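Local coordinates for putative polyphosphate kinase 2 family protein (Arthrobacter aurescens, PDB 3RHF) that probably transfers phosphate between polyphosphate and nucleotides, as a polyphosphate kinase 2 family member with a P-loop-type alpha/beta/alpha fold, at residues D145-G153 against Y220-A231. Numbering follows the deposited sequence.
Sequences DVLIHRVHG and YWDDYMDAYSVA
L147 and A227 mark the closest approach of the two backbones, their CA atoms 5.3 Å apart; from there the short helix 148-151 runs back along helix 221-235, bringing V151 level with D223 and leaving V146 near A231. Two branched side chains sit on tyrosine faces. L147 lays CD2 over the centre of the Y228 ring, 3.7 Å from its centroid, while CD1 reaches the far end of the same ring at 3.5 Å from CZ; CD2 also presses on A227 CB. One turn further on, V151 places CG2 over the middle of the Y224 ring, 3.8 Å from its centroid. With CG1 anti to the backbone N (chi1 178°), the other methyl of V151 turns to Y220 and D223, meeting CB of each. I148 lies alongside Y224, its CG1 against the hydroxyl end of the ring. At the Y220 end, H152 points its NE2 edge at the centre of the Y220 face, a T-shaped pair with planes at 79°. G153, at positive phi, is the C-prime residue of the Schellman motif ending helix 148-151. R150 takes the more exposed flank: its extended chain passes A227 CB, and NH1 bonds to D226 OD2 at 2.9 Å. The hydrogen bond within this salt bridge is bent, 137° at the hydrogen, NH1 coming from the anti side, tilted out of the carboxylate plane; NH2 adds a weak second bond to the same oxygen, and V230 CG2 covers one guanidinium face. The contact thus joins the segment after strand 135-139 to the helix leading into edge strand 242-246 of the parallel sheet: methyls cover buried tyrosine faces, a ring pair closes the Y220 end, and the one ion pair lies at the exposed rim, where solvent would probably weaken it.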
loop_
_atom_site.group_PDB
_atom_site.type_symbol
_atom_site.label_atom_id
_atom_site.label_comp_id
_atom_site.label_asym_id
_atom_site.label_seq_id
_atom_site.Cartn_x
_atom_site.Cartn_y
_atom_site.Cartn_z
ATOM N N ASP A 145 24.196 -5.751 -1.594
ATOM C CA ASP A 145 25.294 -6.412 -2.280
ATOM C C ASP A 145 26.657 -5.829 -1.954
ATOM O O ASP A 145 27.634 -6.358 -2.415
ATOM C CB ASP A 145 25.047 -6.440 -3.771
ATOM C CG ASP A 145 23.858 -7.296 -4.123
ATOM O OD1 ASP A 145 23.976 -8.538 -4.006
ATOM O OD2 ASP A 145 22.805 -6.737 -4.506
ATOM N N VAL A 146 26.733 -4.751 -1.176
ATOM C CA VAL A 146 28.001 -4.357 -0.560
ATOM C C VAL A 146 28.005 -4.368 0.978
ATOM O O VAL A 146 28.893 -3.764 1.593
ATOM C CB VAL A 146 28.453 -2.979 -1.030
ATOM C CG1 VAL A 146 28.651 -3.017 -2.503
ATOM C CG2 VAL A 146 27.472 -1.888 -0.598
ATOM N N LEU A 147 27.027 -5.033 1.588
ATOM C CA LEU A 147 26.948 -5.115 3.055
ATOM C C LEU A 147 27.079 -6.575 3.502
ATOM O O LEU A 147 28.097 -6.972 3.993
ATOM C CB LEU A 147 25.646 -4.507 3.604
ATOM C CG LEU A 147 25.499 -3.010 3.359
ATOM C CD1 LEU A 147 24.061 -2.582 3.489
ATOM C CD2 LEU A 147 26.428 -2.198 4.267
ATOM N N ILE A 148 26.032 -7.363 3.318
ATOM C CA ILE A 148 26.040 -8.722 3.745
ATOM C C ILE A 148 27.233 -9.401 3.037
ATOM O O ILE A 148 28.056 -10.053 3.671
ATOM C CB ILE A 148 24.621 -9.386 3.538
ATOM C CG1 ILE A 148 24.517 -10.705 4.321
ATOM C CG2 ILE A 148 24.315 -9.673 2.114
ATOM C CD1 ILE A 148 23.041 -11.234 4.508
ATOM N N HIS A 149 27.378 -9.162 1.742
ATOM C CA HIS A 149 28.442 -9.791 0.959
ATOM C C HIS A 149 29.817 -9.411 1.494
ATOM O O HIS A 149 30.733 -10.213 1.493
ATOM C CB HIS A 149 28.328 -9.381 -0.511
ATOM C CG HIS A 149 27.193 -10.031 -1.249
ATOM N ND1 HIS A 149 27.378 -10.764 -2.406
ATOM C CD2 HIS A 149 25.862 -10.042 -1.007
ATOM C CE1 HIS A 149 26.211 -11.202 -2.844
ATOM N NE2 HIS A 149 25.275 -10.785 -2.008
ATOM N N ARG A 150 29.971 -8.185 1.960
ATOM C CA ARG A 150 31.244 -7.785 2.519
ATOM C C ARG A 150 31.541 -8.562 3.799
ATOM O O ARG A 150 32.510 -9.312 3.867
ATOM C CB ARG A 150 31.236 -6.298 2.784
ATOM C CG ARG A 150 32.543 -5.794 3.307
ATOM C CD ARG A 150 32.528 -4.302 3.263
ATOM N NE ARG A 150 33.840 -3.715 3.420
ATOM C CZ ARG A 150 34.478 -3.585 4.583
ATOM N NH1 ARG A 150 33.944 -4.018 5.748
ATOM N NH2 ARG A 150 35.658 -2.988 4.587
ATOM N N VAL A 151 30.675 -8.386 4.792
ATOM C CA VAL A 151 30.765 -9.059 6.071
ATOM C C VAL A 151 31.187 -10.514 5.942
ATOM O O VAL A 151 32.103 -10.951 6.629
ATOM C CB VAL A 151 29.431 -9.035 6.799
ATOM C CG1 VAL A 151 29.523 -9.802 8.140
ATOM C CG2 VAL A 151 29.004 -7.614 7.049
ATOM N N HIS A 152 30.522 -11.252 5.068
ATOM C CA HIS A 152 30.737 -12.691 4.946
ATOM C C HIS A 152 31.756 -13.134 3.871
ATOM O O HIS A 152 31.813 -14.307 3.506
ATOM C CB HIS A 152 29.387 -13.378 4.772
ATOM C CG HIS A 152 28.560 -13.353 6.019
ATOM N ND1 HIS A 152 27.221 -13.039 6.021
ATOM C CD2 HIS A 152 28.897 -13.585 7.312
ATOM C CE1 HIS A 152 26.760 -13.090 7.257
ATOM N NE2 HIS A 152 27.759 -13.413 8.062
ATOM N N GLY A 153 32.585 -12.201 3.412
ATOM C CA GLY A 153 33.628 -12.502 2.424
ATOM C C GLY A 153 33.137 -13.071 1.103
ATOM O O GLY A 153 33.881 -13.780 0.422
ATOM N N TYR A 220 28.182 -10.697 14.155
ATOM C CA TYR A 220 28.846 -9.912 13.140
ATOM C C TYR A 220 28.536 -8.423 13.190
ATOM O O TYR A 220 28.871 -7.681 12.264
ATOM C CB TYR A 220 28.538 -10.490 11.767
ATOM C CG TYR A 220 29.066 -11.898 11.578
ATOM C CD1 TYR A 220 30.353 -12.131 11.110
ATOM C CD2 TYR A 220 28.274 -12.995 11.877
ATOM C CE1 TYR A 220 30.833 -13.452 10.945
ATOM C CE2 TYR A 220 28.737 -14.303 11.723
ATOM C CZ TYR A 220 30.010 -14.524 11.261
ATOM O OH TYR A 220 30.441 -15.813 11.122
ATOM N N TRP A 221 27.999 -7.958 14.303
ATOM C CA TRP A 221 27.516 -6.588 14.380
ATOM C C TRP A 221 28.521 -5.493 13.988
ATOM O O TRP A 221 28.153 -4.526 13.315
ATOM C CB TRP A 221 26.928 -6.277 15.769
ATOM C CG TRP A 221 26.327 -4.889 15.855
ATOM C CD1 TRP A 221 26.998 -3.732 16.045
ATOM C CD2 TRP A 221 24.952 -4.530 15.723
ATOM N NE1 TRP A 221 26.134 -2.672 16.075
ATOM C CE2 TRP A 221 24.871 -3.134 15.868
ATOM C CE3 TRP A 221 23.780 -5.258 15.505
ATOM C CZ2 TRP A 221 23.679 -2.442 15.821
ATOM C CZ3 TRP A 221 22.589 -4.580 15.437
ATOM C CH2 TRP A 221 22.544 -3.173 15.587
ATOM N N ASP A 222 29.768 -5.594 14.429
ATOM C CA ASP A 222 30.689 -4.490 14.187
ATOM C C ASP A 222 31.169 -4.525 12.745
ATOM O O ASP A 222 31.506 -3.480 12.217
ATOM C CB ASP A 222 31.873 -4.496 15.172
ATOM C CG ASP A 222 31.438 -4.220 16.631
ATOM O OD1 ASP A 222 30.741 -3.193 16.906
ATOM O OD2 ASP A 222 31.815 -5.041 17.500
ATOM N N ASP A 223 31.208 -5.715 12.132
ATOM C CA ASP A 223 31.569 -5.869 10.714
ATOM C C ASP A 223 30.501 -5.129 9.847
ATOM O O ASP A 223 30.835 -4.306 8.964
ATOM C CB ASP A 223 31.654 -7.360 10.303
ATOM C CG ASP A 223 32.812 -8.157 11.007
ATOM O OD1 ASP A 223 33.966 -7.665 11.019
ATOM O OD2 ASP A 223 32.569 -9.298 11.520
ATOM N N TYR A 224 29.220 -5.378 10.153
ATOM C CA TYR A 224 28.134 -4.629 9.548
ATOM C C TYR A 224 28.262 -3.141 9.742
ATOM O O TYR A 224 28.104 -2.427 8.799
ATOM C CB TYR A 224 26.790 -5.087 10.068
ATOM C CG TYR A 224 26.223 -6.318 9.403
ATOM C CD1 TYR A 224 25.627 -6.261 8.137
ATOM C CD2 TYR A 224 26.246 -7.536 10.052
ATOM C CE1 TYR A 224 25.089 -7.425 7.533
ATOM C CE2 TYR A 224 25.714 -8.667 9.472
ATOM C CZ TYR A 224 25.135 -8.619 8.226
ATOM O OH TYR A 224 24.607 -9.790 7.730
HETATM N N MSE A 225 28.522 -2.643 10.938
HETATM C CA MSE A 225 28.734 -1.198 11.066
HETATM C C MSE A 225 29.863 -0.670 10.180
HETATM O O MSE A 225 29.798 0.459 9.684
HETATM C CB MSE A 225 29.058 -0.788 12.499
HETATM C CG MSE A 225 27.892 -0.877 13.522
HETATM SE SE MSE A 225 26.110 -0.235 12.955
HETATM C CE MSE A 225 25.408 -1.865 12.097
ATOM N N ASP A 226 30.915 -1.481 10.011
ATOM C CA ASP A 226 32.057 -1.106 9.158
ATOM C C ASP A 226 31.619 -1.064 7.658
ATOM O O ASP A 226 31.963 -0.137 6.901
ATOM C CB ASP A 226 33.274 -2.046 9.418
ATOM C CG ASP A 226 34.544 -1.568 8.728
ATOM O OD1 ASP A 226 35.000 -0.445 9.041
ATOM O OD2 ASP A 226 35.086 -2.295 7.846
ATOM N N ALA A 227 30.865 -2.082 7.261
ATOM C CA ALA A 227 30.356 -2.177 5.913
ATOM C C ALA A 227 29.543 -0.936 5.568
ATOM O O ALA A 227 29.695 -0.356 4.492
ATOM C CB ALA A 227 29.503 -3.415 5.770
ATOM N N TYR A 228 28.689 -0.534 6.499
ATOM C CA TYR A 228 27.847 0.611 6.285
ATOM C C TYR A 228 28.711 1.835 6.126
ATOM O O TYR A 228 28.519 2.625 5.204
ATOM C CB TYR A 228 26.833 0.792 7.444
ATOM C CG TYR A 228 25.523 0.065 7.173
ATOM C CD1 TYR A 228 24.610 0.568 6.258
ATOM C CD2 TYR A 228 25.218 -1.146 7.796
ATOM C CE1 TYR A 228 23.443 -0.099 5.985
ATOM C CE2 TYR A 228 24.019 -1.820 7.509
ATOM C CZ TYR A 228 23.143 -1.282 6.592
ATOM O OH TYR A 228 21.952 -1.922 6.266
ATOM N N SER A 229 29.662 2.002 7.040
ATOM C CA SER A 229 30.405 3.236 7.091
ATOM C C SER A 229 31.247 3.358 5.853
ATOM O O SER A 229 31.376 4.436 5.328
ATOM C CB SER A 229 31.240 3.342 8.372
ATOM O OG SER A 229 32.201 2.353 8.353
ATOM N N VAL A 230 31.780 2.246 5.357
ATOM C CA VAL A 230 32.553 2.274 4.117
ATOM C C VAL A 230 31.645 2.597 2.938
ATOM O O VAL A 230 31.923 3.543 2.177
ATOM C CB VAL A 230 33.328 0.981 3.878
ATOM C CG1 VAL A 230 33.972 0.980 2.454
ATOM C CG2 VAL A 230 34.384 0.827 4.975
ATOM N N ALA A 231 30.558 1.844 2.822
ATOM C CA ALA A 231 29.468 2.142 1.871
ATOM C C ALA A 231 29.113 3.622 1.823
ATOM O O ALA A 231 28.934 4.162 0.733
ATOM C CB ALA A 231 28.200 1.315 2.203
#